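Local structure of nucleoprotein (Rift valley fever virus, 3OV9) at residues K56-R70 with T82-G95. The protein encapsidates the viral genomic RNA as ring-shaped oligomers and so forms the nucleocapsid, the template for transcription and replication. Residues are numbered along the deposited sequence; the frame is centred on the assembly and turned at random.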
loop_
_atom_site.group_PDB
_atom_site.type_symbol
_atom_site.label_atom_id
_atom_site.label_comp_id
_atom_site.label_asym_id
_atom_site.label_seq_id
_atom_site.Cartn_x
_atom_site.Cartn_y
_atom_site.Cartn_z
ATOM N N LYS A 56 16.651 31.324 -26.794
ATOM C CA LYS A 56 17.287 30.041 -26.473
ATOM C C LYS A 56 16.521 29.317 -25.375
ATOM O O LYS A 56 16.256 28.121 -25.481
ATOM C CB LYS A 56 18.733 30.237 -26.011
ATOM C CG LYS A 56 19.702 30.649 -27.092
ATOM C CD LYS A 56 21.134 30.500 -26.609
ATOM C CE LYS A 56 22.107 31.209 -27.529
ATOM N NZ LYS A 56 23.502 31.113 -27.017
ATOM N N MET A 57 16.166 30.057 -24.325
ATOM C CA MET A 57 15.451 29.492 -23.187
ATOM C C MET A 57 14.048 29.003 -23.554
ATOM O O MET A 57 13.564 28.024 -22.987
ATOM C CB MET A 57 15.413 30.485 -22.015
ATOM C CG MET A 57 16.748 30.587 -21.276
ATOM S SD MET A 57 16.737 31.645 -19.808
ATOM C CE MET A 57 16.904 33.260 -20.558
ATOM N N ILE A 58 13.408 29.677 -24.509
ATOM C CA ILE A 58 12.097 29.251 -25.001
ATOM C C ILE A 58 12.213 27.943 -25.800
ATOM O O ILE A 58 11.426 27.017 -25.591
ATOM C CB ILE A 58 11.382 30.372 -25.807
ATOM C CG1 ILE A 58 11.007 31.528 -24.869
ATOM C CG2 ILE A 58 10.127 29.832 -26.510
ATOM C CD1 ILE A 58 10.611 32.818 -25.570
ATOM N N VAL A 59 13.204 27.868 -26.686
ATOM C CA VAL A 59 13.482 26.627 -27.428
ATOM C C VAL A 59 13.774 25.485 -26.452
ATOM O O VAL A 59 13.265 24.370 -26.610
ATOM C CB VAL A 59 14.642 26.812 -28.445
ATOM C CG1 VAL A 59 15.036 25.478 -29.095
ATOM C CG2 VAL A 59 14.253 27.817 -29.513
ATOM N N LEU A 60 14.569 25.793 -25.430
ATOM C CA LEU A 60 14.888 24.863 -24.354
ATOM C C LEU A 60 13.634 24.379 -23.618
ATOM O O LEU A 60 13.454 23.179 -23.406
ATOM C CB LEU A 60 15.864 25.536 -23.384
ATOM C CG LEU A 60 16.856 24.735 -22.548
ATOM C CD1 LEU A 60 17.633 23.724 -23.383
ATOM C CD2 LEU A 60 17.808 25.689 -21.839
ATOM N N ALA A 61 12.766 25.319 -23.240
ATOM C CA ALA A 61 11.515 25.001 -22.552
ATOM C C ALA A 61 10.609 24.089 -23.375
ATOM O O ALA A 61 10.015 23.150 -22.849
ATOM C CB ALA A 61 10.773 26.285 -22.184
ATOM N N LEU A 62 10.518 24.372 -24.671
ATOM C CA LEU A 62 9.569 23.695 -25.546
ATOM C C LEU A 62 10.030 22.311 -25.992
ATOM O O LEU A 62 9.204 21.449 -26.291
ATOM C CB LEU A 62 9.242 24.580 -26.760
ATOM C CG LEU A 62 8.121 25.626 -26.619
ATOM C CD1 LEU A 62 8.170 26.404 -25.303
ATOM C CD2 LEU A 62 8.135 26.589 -27.803
ATOM N N THR A 63 11.342 22.096 -26.020
ATOM C CA THR A 63 11.888 20.836 -26.528
ATOM C C THR A 63 12.479 19.925 -25.447
ATOM O O THR A 63 12.579 18.712 -25.652
ATOM C CB THR A 63 12.913 21.058 -27.674
ATOM O OG1 THR A 63 14.083 21.710 -27.170
ATOM C CG2 THR A 63 12.300 21.894 -28.808
ATOM N N ARG A 64 12.858 20.497 -24.304
ATOM C CA ARG A 64 13.437 19.705 -23.208
ATOM C C ARG A 64 12.653 19.779 -21.899
ATOM O O ARG A 64 12.722 18.864 -21.079
ATOM C CB ARG A 64 14.904 20.082 -22.965
ATOM C CG ARG A 64 15.863 19.777 -24.119
ATOM C CD ARG A 64 15.854 18.300 -24.552
ATOM N NE ARG A 64 16.140 17.360 -23.462
ATOM C CZ ARG A 64 17.356 16.930 -23.121
ATOM N NH1 ARG A 64 18.435 17.357 -23.765
ATOM N NH2 ARG A 64 17.496 16.067 -22.122
ATOM N N GLY A 65 11.915 20.867 -21.696
ATOM C CA GLY A 65 11.084 21.005 -20.504
ATOM C C GLY A 65 11.536 22.082 -19.535
ATOM O O GLY A 65 12.220 23.036 -19.916
ATOM N N ASN A 66 11.160 21.911 -18.270
ATOM C CA ASN A 66 11.320 22.952 -17.258
ATOM C C ASN A 66 12.305 22.585 -16.144
ATOM O O ASN A 66 12.319 23.220 -15.084
ATOM C CB ASN A 66 9.946 23.306 -16.667
ATOM C CG ASN A 66 9.924 24.669 -15.986
ATOM O OD1 ASN A 66 10.584 25.610 -16.424
ATOM N ND2 ASN A 66 9.148 24.778 -14.911
ATOM N N LYS A 67 13.134 21.571 -16.388
ATOM C CA LYS A 67 14.120 21.126 -15.400
ATOM C C LYS A 67 15.552 21.209 -15.946
ATOM O O LYS A 67 16.086 20.215 -16.443
ATOM C CB LYS A 67 13.801 19.706 -14.910
ATOM C CG LYS A 67 12.473 19.578 -14.183
ATOM C CD LYS A 67 12.302 18.185 -13.599
ATOM C CE LYS A 67 11.062 18.088 -12.722
ATOM N NZ LYS A 67 9.806 18.005 -13.518
ATOM N N PRO A 68 16.179 22.400 -15.847
ATOM C CA PRO A 68 17.496 22.647 -16.445
ATOM C C PRO A 68 18.616 21.723 -15.951
ATOM O O PRO A 68 19.485 21.348 -16.739
ATOM C CB PRO A 68 17.789 24.099 -16.057
ATOM C CG PRO A 68 16.453 24.704 -15.843
ATOM C CD PRO A 68 15.641 23.620 -15.217
ATOM N N ARG A 69 18.596 21.361 -14.671
ATOM C CA ARG A 69 19.615 20.460 -14.126
ATOM C C ARG A 69 19.443 19.030 -14.638
ATOM O O ARG A 69 20.435 18.335 -14.894
ATOM C CB ARG A 69 19.634 20.500 -12.593
ATOM C CG ARG A 69 20.284 21.751 -12.005
ATOM C CD ARG A 69 21.789 21.808 -12.270
ATOM N NE ARG A 69 22.348 23.112 -11.913
ATOM C CZ ARG A 69 23.579 23.519 -12.210
ATOM N NH1 ARG A 69 24.412 22.730 -12.875
ATOM N NH2 ARG A 69 23.978 24.727 -11.838
ATOM N N ARG A 70 18.189 18.607 -14.797
ATOM C CA ARG A 70 17.860 17.267 -15.286
ATOM C C ARG A 70 18.219 17.091 -16.764
ATOM O O ARG A 70 18.816 16.082 -17.143
ATOM C CB ARG A 70 16.374 16.950 -15.054
ATOM C CG ARG A 70 15.951 15.550 -15.506
ATOM C CD ARG A 70 14.437 15.407 -15.586
ATOM N NE ARG A 70 13.856 14.864 -14.359
ATOM C CZ ARG A 70 12.552 14.684 -14.157
ATOM N NH1 ARG A 70 11.672 15.010 -15.097
ATOM N NH2 ARG A 70 12.123 14.181 -13.007
ATOM N N THR A 82 26.156 25.585 -22.504
ATOM C CA THR A 82 25.252 26.702 -22.774
ATOM C C THR A 82 24.205 26.811 -21.668
ATOM O O THR A 82 23.949 27.905 -21.157
ATOM C CB THR A 82 24.581 26.568 -24.166
ATOM O OG1 THR A 82 25.587 26.615 -25.185
ATOM C CG2 THR A 82 23.580 27.697 -24.411
ATOM N N VAL A 83 23.629 25.672 -21.286
ATOM C CA VAL A 83 22.593 25.634 -20.253
ATOM C C VAL A 83 23.177 25.988 -18.883
ATOM O O VAL A 83 22.578 26.764 -18.134
ATOM C CB VAL A 83 21.856 24.272 -20.226
ATOM C CG1 VAL A 83 20.804 24.241 -19.120
ATOM C CG2 VAL A 83 21.202 24.010 -21.574
ATOM N N GLU A 84 24.354 25.438 -18.576
ATOM C CA GLU A 84 25.074 25.762 -17.339
ATOM C C GLU A 84 25.267 27.273 -17.191
ATOM O O GLU A 84 25.010 27.834 -16.123
ATOM C CB GLU A 84 26.426 25.031 -17.289
ATOM C CG GLU A 84 27.379 25.463 -16.155
ATOM C CD GLU A 84 26.989 24.937 -14.775
ATOM O OE1 GLU A 84 25.979 24.214 -14.648
ATOM O OE2 GLU A 84 27.709 25.255 -13.803
ATOM N N ALA A 85 25.706 27.919 -18.269
ATOM C CA ALA A 85 25.910 29.365 -18.284
ATOM C C ALA A 85 24.597 30.126 -18.101
ATOM O O ALA A 85 24.559 31.139 -17.399
ATOM C CB ALA A 85 26.606 29.793 -19.566
ATOM N N LEU A 86 23.528 29.628 -18.721
ATOM C CA LEU A 86 22.199 30.235 -18.587
ATOM C C LEU A 86 21.666 30.151 -17.157
ATOM O O LEU A 86 21.056 31.100 -16.663
ATOM C CB LEU A 86 21.197 29.604 -19.562
ATOM C CG LEU A 86 21.294 29.958 -21.050
ATOM C CD1 LEU A 86 20.331 29.094 -21.855
ATOM C CD2 LEU A 86 21.035 31.443 -21.314
ATOM N N ILE A 87 21.903 29.017 -16.501
ATOM C CA ILE A 87 21.491 28.828 -15.110
ATOM C C ILE A 87 22.195 29.827 -14.194
ATOM O O ILE A 87 21.550 30.470 -13.365
ATOM C CB ILE A 87 21.744 27.382 -14.613
ATOM C CG1 ILE A 87 20.839 26.394 -15.353
ATOM C CG2 ILE A 87 21.519 27.276 -13.094
ATOM C CD1 ILE A 87 21.266 24.942 -15.213
ATOM N N ASN A 88 23.511 29.957 -14.353
ATOM C CA ASN A 88 24.310 30.849 -13.510
ATOM C C ASN A 88 23.990 32.324 -13.722
ATOM O O ASN A 88 23.986 33.107 -12.767
ATOM C CB ASN A 88 25.810 30.608 -13.720
ATOM C CG ASN A 88 26.251 29.216 -13.292
ATOM O OD1 ASN A 88 27.192 28.656 -13.858
ATOM N ND2 ASN A 88 25.580 28.653 -12.291
ATOM N N LYS A 89 23.718 32.693 -14.973
ATOM C CA LYS A 89 23.460 34.083 -15.341
ATOM C C LYS A 89 22.057 34.543 -14.949
ATOM O O LYS A 89 21.881 35.671 -14.480
ATOM C CB LYS A 89 23.686 34.286 -16.842
ATOM C CG LYS A 89 23.679 35.736 -17.303
ATOM C CD LYS A 89 24.041 35.830 -18.773
ATOM C CE LYS A 89 23.945 37.253 -19.283
ATOM N NZ LYS A 89 24.400 37.346 -20.696
ATOM N N TYR A 90 21.071 33.668 -15.135
ATOM C CA TYR A 90 19.663 34.020 -14.909
ATOM C C TYR A 90 19.071 33.397 -13.643
ATOM O O TYR A 90 17.877 33.564 -13.360
ATOM C CB TYR A 90 18.821 33.670 -16.145
ATOM C CG TYR A 90 19.185 34.488 -17.362
ATOM C CD1 TYR A 90 18.605 35.735 -17.587
ATOM C CD2 TYR A 90 20.126 34.024 -18.284
ATOM C CE1 TYR A 90 18.943 36.496 -18.697
ATOM C CE2 TYR A 90 20.474 34.777 -19.396
ATOM C CZ TYR A 90 19.879 36.013 -19.599
ATOM O OH TYR A 90 20.223 36.761 -20.699
ATOM N N LYS A 91 19.918 32.693 -12.887
ATOM C CA LYS A 91 19.548 32.032 -11.624
ATOM C C LYS A 91 18.317 31.132 -11.761
ATOM O O LYS A 91 17.417 31.143 -10.916
ATOM C CB LYS A 91 19.387 33.057 -10.485
ATOM C CG LYS A 91 20.542 34.060 -10.339
ATOM C CD LYS A 91 21.920 33.395 -10.192
ATOM C CE LYS A 91 22.218 32.974 -8.759
ATOM N NZ LYS A 91 23.547 32.303 -8.646
ATOM N N LEU A 92 18.304 30.341 -12.833
ATOM C CA LEU A 92 17.151 29.517 -13.194
ATOM C C LEU A 92 16.816 28.448 -12.160
ATOM O O LEU A 92 17.708 27.798 -11.602
ATOM C CB LEU A 92 17.358 28.873 -14.572
ATOM C CG LEU A 92 17.478 29.792 -15.793
ATOM C CD1 LEU A 92 17.884 28.986 -17.023
ATOM C CD2 LEU A 92 16.184 30.556 -16.056
ATOM N N LYS A 93 15.521 28.285 -11.910
ATOM C CA LYS A 93 15.010 27.269 -10.997
ATOM C C LYS A 93 14.043 26.334 -11.725
ATOM O O LYS A 93 13.715 26.557 -12.896
ATOM C CB LYS A 93 14.308 27.923 -9.798
ATOM C CG LYS A 93 15.159 28.909 -8.994
ATOM C CD LYS A 93 16.272 28.212 -8.213
ATOM C CE LYS A 93 16.989 29.173 -7.270
ATOM N NZ LYS A 93 17.697 30.273 -7.988
ATOM N N GLU A 94 13.604 25.288 -11.023
ATOM C CA GLU A 94 12.623 24.336 -11.547
ATOM C C GLU A 94 11.254 24.570 -10.912
ATOM O O GLU A 94 11.147 25.242 -9.882
ATOM C CB GLU A 94 13.084 22.898 -11.288
ATOM C CG GLU A 94 14.373 22.527 -11.998
ATOM C CD GLU A 94 14.887 21.150 -11.629
ATOM O OE1 GLU A 94 14.242 20.473 -10.801
ATOM O OE2 GLU A 94 15.940 20.746 -12.167
ATOM N N GLY A 95 10.213 24.010 -11.529
ATOM C CA GLY A 95 8.853 24.048 -10.987
ATOM C C GLY A 95 8.237 25.424 -10.824
ATOM O O GLY A 95 8.265 26.237 -11.751
HETATM O O HOH W 1 13.341 26.132 -15.514
HETATM O O HOH W 2 7.647 27.597 -13.972
HETATM O O HOH W 3 9.375 21.371 -13.350
HETATM O O HOH W 4 17.437 23.190 -12.424
HETATM O O HOH W 5 26.401 26.052 -11.620
#
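Water 5 is gripped by three groups: it accepts from Arg69 NH2, in the guanidinium plane, and from Asn88 ND2, and donates to Glu84 OE2. Arg69 and Glu84 also form a salt bridge, with NH1 of Arg69 2.8 Å from OE1 of Glu84. The hydrogen bond in it is bent and weak, and the guanidinium and carboxylate planes stand 69° apart. The Arg69 chain bends at chi2, which carries its guanidinium back over Ile87, whose CD1 lies against one face.

Next to this salt bridge the packing is apolar. Pro68 presses its CB on Ile87 CD1 at 3.7 Å. Leu60 CD2 meets Val83 CG2 at 3.8 Å. Met57 reaches between Leu86, Tyr90 and Leu92. Its bend at chi3 (-81°) sets CE over the centre of the Tyr90 ring, 3.9 Å from the centroid, a CH-pi contact. SD lies above the same face at a longer distance, so this is also a Met-aromatic contact. SD also touches both methyls of Leu92. The Tyr90 hydroxyl bonds to Asp53.

Asn66 and the turn into helix 68-71 face residues 93-95, with waters between them. In one of two Glu94 conformers, water 4 donates to Glu94 OE2 and accepts from Arg69 N. Water 1 lies within bonding distance of Asn66 OD1 and Lys93 O, and may not serve both at once. Asn66 OD1 also accepts from Ser105 N.

Helices 50-63 and 77-90 cross at -113° in their contacting parts, and helix 68-71 packs beside them. This is orthogonal helix packing in an all-helical bundle, with Lys67, probably an RNA-binding residue, at its edge.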